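Local coordinates for protein aftrax (Archaeoglobus fulgidus, PDB 3ZC0) that assembles in eight copies into archaeal C3PO, which recognises and cleaves duplex RNA and carries magnesium at its nuclease site, at residues F111-A116 with L162-R167; L13-A18 with Y66-E71. The protein carries 1 engineered substitution. All blocks are in the same frame, centred on the assembly; numbering follows the deposited sequence.

Contact 1: F111-A116 with L162-R167; sequences FLNGFA and LVSGLR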
loop_
_atom_site.group_PDB
_atom_site.type_symbol
_atom_site.label_atom_id
_atom_site.label_comp_id
_atom_site.label_asym_id
_atom_site.label_seq_id
_atom_site.Cartn_x
_atom_site.Cartn_y
_atom_site.Cartn_z
ATOM N N PHE E 111 -12.609 20.096 14.536
ATOM C CA PHE E 111 -13.890 20.773 14.466
ATOM C C PHE E 111 -14.396 20.569 13.057
ATOM O O PHE E 111 -15.465 19.979 12.836
ATOM C CB PHE E 111 -13.637 22.261 14.725
ATOM C CG PHE E 111 -14.877 23.095 14.833
ATOM C CD1 PHE E 111 -15.628 23.085 16.000
ATOM C CD2 PHE E 111 -15.268 23.922 13.789
ATOM C CE1 PHE E 111 -16.760 23.854 16.120
ATOM C CE2 PHE E 111 -16.404 24.691 13.894
ATOM C CZ PHE E 111 -17.156 24.655 15.064
ATOM N N LEU E 112 -13.593 21.041 12.102
ATOM C CA LEU E 112 -13.926 20.959 10.677
ATOM C C LEU E 112 -14.239 19.521 10.222
ATOM O O LEU E 112 -15.272 19.262 9.565
ATOM C CB LEU E 112 -12.789 21.559 9.837
ATOM C CG LEU E 112 -12.828 23.058 9.525
ATOM C CD1 LEU E 112 -13.482 23.857 10.636
ATOM C CD2 LEU E 112 -11.424 23.559 9.266
ATOM N N ASN E 113 -13.348 18.597 10.591
ATOM C CA ASN E 113 -13.503 17.178 10.288
ATOM C C ASN E 113 -14.740 16.584 10.954
ATOM O O ASN E 113 -15.435 15.769 10.357
ATOM C CB ASN E 113 -12.275 16.380 10.739
ATOM C CG ASN E 113 -11.162 16.369 9.712
ATOM O OD1 ASN E 113 -11.351 16.760 8.559
ATOM N ND2 ASN E 113 -9.991 15.896 10.127
ATOM N N GLY E 114 -14.995 16.973 12.201
ATOM C CA GLY E 114 -16.172 16.507 12.910
ATOM C C GLY E 114 -17.456 16.876 12.192
ATOM O O GLY E 114 -18.358 16.039 12.053
ATOM N N PHE E 115 -17.550 18.122 11.729
ATOM C CA PHE E 115 -18.768 18.548 11.039
ATOM C C PHE E 115 -18.924 17.827 9.705
ATOM O O PHE E 115 -20.035 17.312 9.372
ATOM C CB PHE E 115 -18.800 20.066 10.855
ATOM C CG PHE E 115 -19.350 20.805 12.051
ATOM C CD1 PHE E 115 -18.520 21.181 13.103
ATOM C CD2 PHE E 115 -20.696 21.116 12.128
ATOM C CE1 PHE E 115 -19.019 21.851 14.197
ATOM C CE2 PHE E 115 -21.205 21.790 13.216
ATOM C CZ PHE E 115 -20.363 22.155 14.255
ATOM N N ALA E 116 -17.815 17.776 8.955
ATOM C CA ALA E 116 -17.816 17.035 7.686
ATOM C C ALA E 116 -18.305 15.595 7.897
ATOM O O ALA E 116 -19.173 15.108 7.171
ATOM C CB ALA E 116 -16.441 17.054 7.019
ATOM N N LEU E 162 -2.444 20.645 8.233
ATOM C CA LEU E 162 -3.115 21.707 8.979
ATOM C C LEU E 162 -4.612 21.461 9.104
ATOM O O LEU E 162 -5.254 21.843 10.087
ATOM C CB LEU E 162 -2.897 23.040 8.268
ATOM C CG LEU E 162 -1.623 23.803 8.624
ATOM C CD1 LEU E 162 -1.737 25.297 8.271
ATOM C CD2 LEU E 162 -1.319 23.603 10.097
ATOM N N VAL E 163 -5.153 20.813 8.085
ATOM C CA VAL E 163 -6.574 20.583 7.972
ATOM C C VAL E 163 -6.779 19.071 7.782
ATOM O O VAL E 163 -7.875 18.542 7.972
ATOM C CB VAL E 163 -7.141 21.463 6.813
ATOM C CG1 VAL E 163 -7.952 20.667 5.868
ATOM C CG2 VAL E 163 -7.930 22.669 7.358
ATOM N N SER E 164 -5.684 18.382 7.453
ATOM C CA SER E 164 -5.627 16.913 7.300
ATOM C C SER E 164 -6.713 16.282 6.420
ATOM O O SER E 164 -6.739 16.473 5.202
ATOM C CB SER E 164 -5.576 16.202 8.659
ATOM O OG SER E 164 -6.851 16.162 9.278
ATOM N N GLY E 165 -7.606 15.523 7.036
ATOM C CA GLY E 165 -8.551 14.736 6.266
ATOM C C GLY E 165 -9.652 15.461 5.502
ATOM O O GLY E 165 -10.361 14.829 4.716
ATOM N N LEU E 166 -9.790 16.768 5.715
ATOM C CA LEU E 166 -10.951 17.523 5.241
ATOM C C LEU E 166 -11.371 17.266 3.784
ATOM O O LEU E 166 -12.511 16.921 3.535
ATOM C CB LEU E 166 -10.737 19.015 5.443
ATOM C CG LEU E 166 -11.864 19.850 6.040
ATOM C CD1 LEU E 166 -11.855 21.222 5.411
ATOM C CD2 LEU E 166 -13.190 19.193 5.848
ATOM N N ARG E 167 -10.465 17.437 2.828
ATOM C CA ARG E 167 -10.826 17.290 1.414
ATOM C C ARG E 167 -11.512 15.955 1.109
ATOM O O ARG E 167 -12.589 15.923 0.485
ATOM C CB ARG E 167 -9.595 17.471 0.524
ATOM C CG ARG E 167 -9.683 18.655 -0.424
ATOM C CD ARG E 167 -10.713 18.391 -1.514
ATOM N NE ARG E 167 -10.883 19.547 -2.389
ATOM C CZ ARG E 167 -12.061 19.995 -2.813
ATOM N NH1 ARG E 167 -13.183 19.383 -2.447
ATOM N NH2 ARG E 167 -12.113 21.058 -3.606
#
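A type II' beta turn, Val-163 to Leu-166, leads into helix 166-187 and sets its flank against Leu-112, Asn-113 and Ala-116 of helix 108-132, an instance of a helix start docking on another helix of an all-helical bundle. Leu-166 carries most of the apolar packing: its CD2 meets Ala-116 CB at 4.1 Å, while its CG lies 4.3 Å from Leu-112 CB, one turn earlier. Leu-112 also sends CD2 to Val-163 CG2, 4.1 Å away, the two side chains crossing at roughly a right angle. Alongside this packing, the carboxamide of Asn-113, swung beside its own backbone N (chi1 -85°), comes close to the peptide joining Gly-165 to Leu-166 and the hydroxyl of Ser-164. The Ser-164 hydroxyl donates to its neighbour's carbonyl, OG to Val-163 O at 2.9 Å, approaching from above the carbonyl plane with a C=O...O angle of 96°. An alanine in place of Asn-113 would probably open a gap beside the turn and leave the Ser-164 hydroxyl and the Gly-165 to Leu-166 peptide without the amide as neighbour. The chemistry implies an apolar seam with one polar insert; the Ala-116 side chain is about 10 Å from the bound magnesium, and the contact supplies no ligand.

Contact 2: L13-A18 with Y66-E71; sequences LEELEA and YREYPE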
loop_
_atom_site.group_PDB
_atom_site.type_symbol
_atom_site.label_atom_id
_atom_site.label_comp_id
_atom_site.label_asym_id
_atom_site.label_seq_id
_atom_site.Cartn_x
_atom_site.Cartn_y
_atom_site.Cartn_z
ATOM N N LEU E 13 10.661 11.925 30.568
ATOM C CA LEU E 13 10.314 10.719 29.829
ATOM C C LEU E 13 9.362 9.818 30.641
ATOM O O LEU E 13 8.359 9.333 30.112
ATOM C CB LEU E 13 11.587 9.980 29.424
ATOM C CG LEU E 13 11.890 9.781 27.938
ATOM C CD1 LEU E 13 11.064 10.673 27.055
ATOM C CD2 LEU E 13 13.349 10.042 27.710
ATOM N N GLU E 14 9.655 9.623 31.930
ATOM C CA GLU E 14 8.805 8.777 32.771
ATOM C C GLU E 14 7.411 9.370 32.918
ATOM O O GLU E 14 6.377 8.684 32.762
ATOM C CB GLU E 14 9.457 8.562 34.131
ATOM C CG GLU E 14 10.558 7.522 34.075
ATOM C CD GLU E 14 11.339 7.417 35.357
ATOM O OE1 GLU E 14 11.108 8.248 36.264
ATOM O OE2 GLU E 14 12.187 6.502 35.448
ATOM N N GLU E 15 7.403 10.663 33.196
ATOM C CA GLU E 15 6.168 11.420 33.240
ATOM C C GLU E 15 5.336 11.239 31.948
ATOM O O GLU E 15 4.127 10.982 31.997
ATOM C CB GLU E 15 6.517 12.885 33.469
ATOM C CG GLU E 15 5.511 13.682 34.249
ATOM C CD GLU E 15 6.136 14.935 34.806
ATOM O OE1 GLU E 15 7.355 15.141 34.563
ATOM O OE2 GLU E 15 5.415 15.704 35.483
ATOM N N LEU E 16 5.990 11.352 30.793
ATOM C CA LEU E 16 5.284 11.264 29.526
ATOM C C LEU E 16 4.779 9.853 29.316
ATOM O O LEU E 16 3.688 9.676 28.793
ATOM C CB LEU E 16 6.157 11.702 28.354
ATOM C CG LEU E 16 6.503 13.188 28.363
ATOM C CD1 LEU E 16 7.274 13.585 27.113
ATOM C CD2 LEU E 16 5.246 14.001 28.498
ATOM N N GLU E 17 5.554 8.853 29.733
ATOM C CA GLU E 17 5.123 7.467 29.590
ATOM C C GLU E 17 3.791 7.299 30.279
ATOM O O GLU E 17 2.778 6.977 29.630
ATOM C CB GLU E 17 6.141 6.506 30.191
ATOM C CG GLU E 17 5.988 5.059 29.742
ATOM C CD GLU E 17 7.067 4.151 30.326
ATOM O OE1 GLU E 17 7.787 4.586 31.258
ATOM O OE2 GLU E 17 7.202 3.002 29.848
ATOM N N ALA E 18 3.790 7.583 31.582
ATOM C CA ALA E 18 2.580 7.466 32.408
ATOM C C ALA E 18 1.346 8.251 31.905
ATOM O O ALA E 18 0.235 7.678 31.722
ATOM C CB ALA E 18 2.903 7.862 33.814
ATOM N N TYR E 66 -4.523 17.128 30.159
ATOM C CA TYR E 66 -3.245 16.718 29.581
ATOM C C TYR E 66 -2.617 17.720 28.613
ATOM O O TYR E 66 -1.661 17.396 27.920
ATOM C CB TYR E 66 -3.409 15.362 28.889
ATOM C CG TYR E 66 -3.658 14.231 29.856
ATOM C CD1 TYR E 66 -4.937 13.956 30.305
ATOM C CD2 TYR E 66 -2.612 13.458 30.340
ATOM C CE1 TYR E 66 -5.170 12.934 31.191
ATOM C CE2 TYR E 66 -2.840 12.431 31.235
ATOM C CZ TYR E 66 -4.122 12.167 31.648
ATOM O OH TYR E 66 -4.370 11.148 32.532
ATOM N N ARG E 67 -3.139 18.939 28.554
ATOM C CA ARG E 67 -2.550 19.924 27.658
ATOM C C ARG E 67 -1.176 20.324 28.218
ATOM O O ARG E 67 -0.348 20.924 27.539
ATOM C CB ARG E 67 -3.489 21.125 27.434
ATOM C CG ARG E 67 -3.008 22.115 26.345
ATOM C CD ARG E 67 -4.148 22.760 25.544
ATOM N NE ARG E 67 -5.020 23.622 26.346
ATOM C CZ ARG E 67 -6.280 23.329 26.674
ATOM N NH1 ARG E 67 -6.827 22.190 26.269
ATOM N NH2 ARG E 67 -6.996 24.177 27.405
ATOM N N GLU E 68 -0.933 19.945 29.464
ATOM C CA GLU E 68 0.369 20.120 30.093
ATOM C C GLU E 68 1.484 19.394 29.328
ATOM O O GLU E 68 2.666 19.658 29.516
ATOM C CB GLU E 68 0.302 19.590 31.528
ATOM C CG GLU E 68 1.599 19.698 32.301
ATOM C CD GLU E 68 1.573 18.919 33.591
ATOM O OE1 GLU E 68 0.483 18.821 34.205
ATOM O OE2 GLU E 68 2.646 18.401 33.982
ATOM N N TYR E 69 1.102 18.472 28.457
ATOM C CA TYR E 69 2.079 17.648 27.771
ATOM C C TYR E 69 2.000 17.817 26.261
ATOM O O TYR E 69 1.664 16.878 25.549
ATOM C CB TYR E 69 1.825 16.195 28.123
ATOM C CG TYR E 69 1.878 15.898 29.605
ATOM C CD1 TYR E 69 3.051 16.074 30.330
ATOM C CD2 TYR E 69 0.761 15.406 30.271
ATOM C CE1 TYR E 69 3.104 15.773 31.683
ATOM C CE2 TYR E 69 0.803 15.108 31.618
ATOM C CZ TYR E 69 1.976 15.293 32.324
ATOM O OH TYR E 69 2.024 14.996 33.672
ATOM N N PRO E 70 2.342 19.009 25.759
ATOM C CA PRO E 70 2.103 19.304 24.347
ATOM C C PRO E 70 3.001 18.471 23.428
ATOM O O PRO E 70 2.746 18.429 22.224
ATOM C CB PRO E 70 2.454 20.791 24.240
ATOM C CG PRO E 70 2.600 21.276 25.632
ATOM C CD PRO E 70 3.068 20.105 26.412
ATOM N N GLU E 71 4.027 17.822 23.981
ATOM C CA GLU E 71 4.806 16.860 23.212
ATOM C C GLU E 71 3.924 15.718 22.699
ATOM O O GLU E 71 4.231 15.139 21.661
ATOM C CB GLU E 71 5.940 16.252 24.045
ATOM C CG GLU E 71 6.982 17.216 24.544
ATOM C CD GLU E 71 6.841 17.478 26.025
ATOM O OE1 GLU E 71 5.706 17.786 26.466
ATOM O OE2 GLU E 71 7.860 17.367 26.748
#
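Within 13-18, Glu-15 is the first to meet residues 66-71. Its side chain starts toward the loop and is extended beyond CG, and CG comes within 3.8 Å of Tyr-69 OH. Its carboxylate stands near that of Glu-68, OE2 to OE2 4.1 Å, with the two planes 86° apart. Two like charges at this spacing would be expected to repel, so the pair probably adds little to the hold. Leu-16, next in sequence, does the main apolar work. Its CG lies beside its own backbone N (chi1 -67°); CD2 then approaches the Tyr-69 ring obliquely at CD1, 3.5 Å away, the side chains running past each other in opposite directions. The other methyl, CD1, lies 3.8 Å from Glu-71 OE2, where the Glu-71 side chain, bent at chi2, crosses that of Leu-16 at about a right angle. The charge on Glu-71 is matched elsewhere: its OE1 forms a salt bridge with Arg-12 one turn back on helix 6-42. Tyr-69 also touches Arg-12 and Ala-19 of the same helix. This is a helical hairpin, 6-42 with 46-64, whose exit loop packs back on the first helix; that helix lies in a predicted coiled coil.

How the contacts relate
Contacts 1 and 2 both pack a helix against a segment wholly or partly outside regular helix, yet they share no element: the first joins helix 108-132 to the start of helix 166-187, the second joins helix 6-42 to the loop before helix 73-94. Contact 1 is buried, about 10 Å from the chain centre, and relies on aliphatic packing around one amide; contact 2 lies at the surface, about 26 Å out, where an aromatic ring and a leucine sit among carboxylates. Their centres are about 26 Å apart within one chain, with no touch. Between subunits they come together, since Leu-162 of contact 1 packs on Glu-17 of the second subunit, and Leu-13 of contact 2 on Leu-162 of that same neighbouring subunit.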